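Local structure of 4-hydroxybutyrate CoA-transferase (Porphyromonas gingivalis, 3EH7) at residues 403-406 and 407-410. The protein probably transfers coenzyme A between carboxylic acids such as acetate and 4-hydroxybutyrate. Sequence-based numbering, arbitrary orientation.
Sequences GKSL and RQRA
Ser-405 and Gln-408 lock together as a capping box at the start of helix 406-414. The hydroxyl OG of Ser-405, the N-cap, accepts from the backbone N of Gln-408 at 3.1 Å in a nearly straight bond of 169°. In return Gln-408 OE1 takes the backbone N of Ser-405 at 2.9 Å, tilted somewhat from the amide's carbonyl plane. With CG of Gln-408 anti to its own carbonyl carbon (chi1 -70°) and the chain extended beyond, the amide is carried back beside the serine, with OE1 facing its backbone N, and CG packs against Ser-405 OG at 3.3 Å. Lys-404 crosses this glutamine at about a right angle, CB to CB 3.7 Å, before its amine turns off to the carbonyl of Gln-400.

Arg-409 grips the incoming loop. Its backbone N bonds to Ser-405 O (2.7 Å) in the i to i+4 bond that closes the first helical turn, while NE reaches Lys-404 O at 3.2 Å. That carbonyl lies close to the guanidinium plane, but NE sits above the plane of the carbonyl. A water that accepts from Arg-409 NH2 and can donate to Lys-404 O spans the same gap, with a weak link to Gly-403 N. Farther out, NH1 is held by the carbonyls of Met-322 and Arg-386, and Ala-99 of the second subunit packs on Ser-405.

Ser-405 OG thus gives Gln-408 N the acceptor that no preceding turn can supply, the backbones of Leu-406 and Arg-407 hydrogen-bond to the second subunit, and one arginine, gathering main-chain oxygens from three separate places, ties down the loop after strand 397-400.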
loop_
_atom_site.group_PDB
_atom_site.type_symbol
_atom_site.label_atom_id
_atom_site.label_comp_id
_atom_site.label_asym_id
_atom_site.label_seq_id
_atom_site.Cartn_x
_atom_site.Cartn_y
_atom_site.Cartn_z
ATOM N N GLY A 403 -10.204 2.968 11.899
ATOM C CA GLY A 403 -11.549 2.676 12.391
ATOM C C GLY A 403 -12.380 3.924 12.634
ATOM O O GLY A 403 -13.594 3.813 12.902
ATOM N N LYS A 404 -11.766 5.120 12.556
ATOM C CA LYS A 404 -12.526 6.355 12.754
ATOM C C LYS A 404 -13.130 6.829 11.440
ATOM O O LYS A 404 -12.523 6.703 10.342
ATOM C CB LYS A 404 -11.679 7.455 13.394
ATOM C CG LYS A 404 -11.292 7.175 14.870
ATOM C CD LYS A 404 -10.543 8.367 15.481
ATOM C CE LYS A 404 -10.408 8.301 17.027
ATOM N NZ LYS A 404 -9.696 7.086 17.517
ATOM N N SER A 405 -14.332 7.395 11.557
ATOM C CA SER A 405 -14.988 8.064 10.434
ATOM C C SER A 405 -14.238 9.335 10.094
ATOM O O SER A 405 -13.355 9.758 10.853
ATOM C CB SER A 405 -16.426 8.434 10.787
ATOM O OG SER A 405 -16.442 9.440 11.789
ATOM N N LEU A 406 -14.608 9.941 8.977
ATOM C CA LEU A 406 -13.998 11.189 8.560
ATOM C C LEU A 406 -14.216 12.284 9.612
ATOM O O LEU A 406 -13.265 13.033 9.900
ATOM C CB LEU A 406 -14.512 11.654 7.178
ATOM C CG LEU A 406 -14.142 10.769 5.986
ATOM C CD1 LEU A 406 -14.782 11.341 4.697
ATOM C CD2 LEU A 406 -12.636 10.592 5.877
ATOM N N ARG A 407 -15.427 12.365 10.184
ATOM C CA ARG A 407 -15.723 13.329 11.244
ATOM C C ARG A 407 -14.803 13.071 12.428
ATOM O O ARG A 407 -14.114 13.971 12.890
ATOM C CB ARG A 407 -17.198 13.232 11.688
ATOM C CG ARG A 407 -17.694 14.398 12.549
ATOM C CD ARG A 407 -18.870 13.993 13.463
ATOM N NE ARG A 407 -18.395 13.519 14.764
ATOM C CZ ARG A 407 -18.552 12.287 15.239
ATOM N NH1 ARG A 407 -19.195 11.370 14.540
ATOM N NH2 ARG A 407 -18.058 11.977 16.431
ATOM N N GLN A 408 -14.795 11.821 12.900
ATOM C CA GLN A 408 -13.984 11.414 14.037
ATOM C C GLN A 408 -12.486 11.657 13.813
ATOM O O GLN A 408 -11.766 12.082 14.722
ATOM C CB GLN A 408 -14.232 9.947 14.361
ATOM C CG GLN A 408 -15.661 9.676 14.961
ATOM C CD GLN A 408 -15.976 8.194 15.011
ATOM O OE1 GLN A 408 -15.382 7.384 14.269
ATOM N NE2 GLN A 408 -16.891 7.815 15.905
ATOM N N ARG A 409 -12.026 11.396 12.602
ATOM C CA ARG A 409 -10.633 11.632 12.268
ATOM C C ARG A 409 -10.275 13.109 12.343
ATOM O O ARG A 409 -9.297 13.465 12.995
ATOM C CB ARG A 409 -10.338 11.094 10.874
ATOM C CG ARG A 409 -10.112 9.621 10.839
ATOM C CD ARG A 409 -9.976 9.196 9.370
ATOM N NE ARG A 409 -9.690 7.779 9.309
ATOM C CZ ARG A 409 -8.636 7.213 8.731
ATOM N NH1 ARG A 409 -7.757 7.921 8.041
ATOM N NH2 ARG A 409 -8.498 5.896 8.800
ATOM N N ALA A 410 -11.094 13.954 11.715
ATOM C CA ALA A 410 -10.952 15.403 11.779
ATOM C C ALA A 410 -10.869 15.906 13.231
ATOM O O ALA A 410 -9.948 16.652 13.602
ATOM C CB ALA A 410 -12.108 16.116 11.035
HETATM O O HOH W 1 -10.886 4.695 9.521
#